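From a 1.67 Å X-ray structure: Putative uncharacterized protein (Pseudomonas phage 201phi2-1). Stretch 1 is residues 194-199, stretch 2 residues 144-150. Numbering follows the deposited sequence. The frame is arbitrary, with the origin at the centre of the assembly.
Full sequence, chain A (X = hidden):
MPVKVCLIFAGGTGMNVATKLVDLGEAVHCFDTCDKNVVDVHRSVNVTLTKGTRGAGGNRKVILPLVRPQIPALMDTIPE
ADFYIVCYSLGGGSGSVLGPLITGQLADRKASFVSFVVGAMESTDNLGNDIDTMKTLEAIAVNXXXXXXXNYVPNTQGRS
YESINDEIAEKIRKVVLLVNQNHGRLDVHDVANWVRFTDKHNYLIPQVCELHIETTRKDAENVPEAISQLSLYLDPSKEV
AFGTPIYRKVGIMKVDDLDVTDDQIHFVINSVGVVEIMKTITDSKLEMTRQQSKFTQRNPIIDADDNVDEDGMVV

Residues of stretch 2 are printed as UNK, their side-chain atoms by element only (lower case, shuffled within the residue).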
# COMPACT_ATOMS: atom_id res chain seq x y z
N TRP A 194 17.44 -6.56 2.02
CA TRP A 194 16.96 -6.02 0.76
C TRP A 194 16.01 -4.86 1.03
O TRP A 194 16.16 -3.79 0.45
CB TRP A 194 16.23 -7.10 -0.05
CG TRP A 194 15.33 -6.61 -1.14
CD1 TRP A 194 15.69 -5.95 -2.28
CD2 TRP A 194 13.90 -6.76 -1.20
NE1 TRP A 194 14.57 -5.68 -3.05
CE2 TRP A 194 13.46 -6.17 -2.40
CE3 TRP A 194 12.96 -7.34 -0.35
CZ2 TRP A 194 12.12 -6.14 -2.77
CZ3 TRP A 194 11.62 -7.32 -0.71
CH2 TRP A 194 11.21 -6.72 -1.91
N VAL A 195 15.03 -5.08 1.90
CA VAL A 195 13.98 -4.08 2.09
C VAL A 195 14.32 -3.03 3.16
O VAL A 195 13.89 -1.87 3.07
CB VAL A 195 12.60 -4.75 2.36
CG1 VAL A 195 12.56 -5.38 3.75
CG2 VAL A 195 11.50 -3.73 2.18
N ARG A 196 15.10 -3.44 4.16
CA ARG A 196 15.62 -2.52 5.18
C ARG A 196 17.05 -2.10 4.81
O ARG A 196 17.98 -2.23 5.62
CB ARG A 196 15.64 -3.19 6.55
CG ARG A 196 14.27 -3.65 7.07
CD ARG A 196 14.42 -4.32 8.46
NE ARG A 196 15.05 -3.40 9.40
CZ ARG A 196 14.38 -2.50 10.11
NH1 ARG A 196 13.06 -2.45 10.01
NH2 ARG A 196 15.01 -1.67 10.92
N PHE A 197 17.23 -1.61 3.59
CA PHE A 197 18.57 -1.40 3.05
C PHE A 197 19.39 -0.34 3.80
O PHE A 197 20.61 -0.37 3.76
CB PHE A 197 18.56 -1.12 1.54
CG PHE A 197 17.72 0.06 1.14
CD1 PHE A 197 18.24 1.35 1.20
CD2 PHE A 197 16.41 -0.11 0.69
CE1 PHE A 197 17.48 2.45 0.84
CE2 PHE A 197 15.64 0.99 0.31
CZ PHE A 197 16.18 2.27 0.38
N THR A 198 18.73 0.59 4.48
CA THR A 198 19.46 1.60 5.26
C THR A 198 20.12 1.04 6.52
O THR A 198 20.94 1.72 7.14
CB THR A 198 18.54 2.75 5.70
OG1 THR A 198 17.35 2.20 6.26
CG2 THR A 198 18.16 3.64 4.51
N ASP A 199 19.77 -0.18 6.92
CA ASP A 199 20.35 -0.75 8.13
C ASP A 199 21.86 -0.92 7.97
O ASP A 199 22.63 -0.62 8.88
CB ASP A 199 19.71 -2.10 8.46
CG ASP A 199 18.43 -1.97 9.26
OD1 ASP A 199 17.98 -0.82 9.48
OD2 ASP A 199 17.86 -3.01 9.66
N UNK A 144 11.12 6.87 11.78
CA UNK A 144 11.54 5.53 12.18
C UNK A 144 12.89 5.17 11.55
O UNK A 144 13.45 4.11 11.83
c UNK A 144 9.07 4.79 12.21
c UNK A 144 7.44 4.68 14.09
c UNK A 144 10.50 4.49 11.77
c UNK A 144 8.91 4.74 13.70
n UNK A 144 7.26 4.92 15.54
N UNK A 145 13.40 6.08 10.73
CA UNK A 145 14.63 5.87 9.98
C UNK A 145 14.60 4.51 9.28
O UNK A 145 15.41 3.63 9.56
c UNK A 145 18.05 5.49 9.61
c UNK A 145 15.86 5.99 10.90
n UNK A 145 17.49 7.59 9.83
c UNK A 145 18.61 7.55 9.14
c UNK A 145 17.11 6.30 10.15
n UNK A 145 18.97 6.29 8.99
N UNK A 146 13.66 4.34 8.36
CA UNK A 146 13.50 3.07 7.70
C UNK A 146 12.87 3.35 6.34
O UNK A 146 11.99 4.20 6.27
c UNK A 146 12.53 2.21 8.52
c UNK A 146 13.37 -0.04 8.08
c UNK A 146 10.93 0.26 8.62
c UNK A 146 12.16 0.87 7.94
N UNK A 147 13.31 2.65 5.28
CA UNK A 147 12.61 2.83 4.01
C UNK A 147 11.19 2.31 4.14
O UNK A 147 10.96 1.26 4.74
c UNK A 147 14.75 1.77 3.70
c UNK A 147 14.45 1.72 5.15
c UNK A 147 13.38 1.95 3.03
N UNK A 148 10.24 3.06 3.59
CA UNK A 148 8.87 2.58 3.55
C UNK A 148 8.57 2.26 2.10
O UNK A 148 8.43 3.15 1.26
c UNK A 148 8.18 3.87 5.61
c UNK A 148 6.43 3.16 3.86
c UNK A 148 7.88 3.62 4.12
c UNK A 148 7.93 2.68 6.55
N UNK A 149 8.56 0.96 1.80
CA UNK A 149 8.65 0.47 0.43
C UNK A 149 7.26 0.10 -0.02
O UNK A 149 6.64 -0.76 0.58
c UNK A 149 9.61 -1.39 -0.98
c UNK A 149 10.98 -0.39 0.84
c UNK A 149 9.57 -0.77 0.39
N UNK A 150 6.79 0.74 -1.08
CA UNK A 150 5.43 0.53 -1.52
C UNK A 150 5.34 0.26 -3.01
O UNK A 150 6.06 0.83 -3.82
c UNK A 150 4.76 2.89 -2.13
c UNK A 150 4.75 2.19 0.28
c UNK A 150 4.52 1.74 -1.18
O HOH W 1 17.68 1.82 8.85
O HOH W 2 15.12 1.36 11.67
O HOH W 3 12.23 -1.09 5.10

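Position 144 carries four carbons in an unbranched row ending in a nitrogen. The side chain is out of reach of stretch 1, and its length and terminal amine identify Lys 144.

At position 145 one carbon leads to a five-membered ring of three carbons and two nitrogens, the imidazole of His 145. The residue is the first after a helix to leave helical phi/psi, and its phi is positive (48°). The ring does not touch stretch 1; the backbone carbonyl binds two waters.

Position 146 has four carbons, forked at the second, and one tip lies over a face of the Arg 196 guanidinium; the fork makes this Leu 146. With chi1 t and chi2 p, it places CD1 3.1 Å from NH1 of Arg 196. Within stretch 1, NE of Arg 196 is held by OD2 of Asp 199 (2.8 Å, a salt bridge), and NH1 is hydrogen-bonded elsewhere in the structure, which leaves the face of the group open to the leucine's methyl.

Position 147 has three carbons that close a ring onto the backbone nitrogen, which only proline does. One of them lies over the face of the Phe 197 ring and another near OG1 of Thr 198. This is Pro 147, the most covered residue of the contact. Its CG sits 3.7 Å from the centroid of the Phe 197 ring (nearest ring atom CE2), 18° off the normal, a CH-pi contact over the face, while its CD lies 3.1 Å from OG1 of Thr 198.

Position 148 has four carbons, forked at the first with one arm two carbons long. This is Ile 148, whose CA-to-CB bond points away from stretch 1.

Position 149 has one carbon bearing two more and points toward stretch 1, where one branch meets CG2 of Val 195. It is Val 149, its CG2 3.6 Å from CG2 of Val 195. Position 150 has the same three-carbon fork but is out of reach, and is Val 150.

No direct hydrogen bond joins the stretches, so apolar packing and water make the contact. Pro 147 on Phe 197 and Val 149 on Val 195 supply the apolar part. At the other end, water 1 donates to O of His 145 (3.0 Å) and OD1 of Asp 199 (2.7 Å) and accepts from OG1 of Thr 198 (2.6 Å); water 2 donates to O of His 145 (3.1 Å) and accepts a weak bond from NH2 of Arg 196 (3.1 Å). Water 3 lies 2.7 Å from both O of Pro 147 and O of Val 195, linking two carbonyls that cannot bond to each other.

Stretch 2, residues 144-150: KHLPIVV
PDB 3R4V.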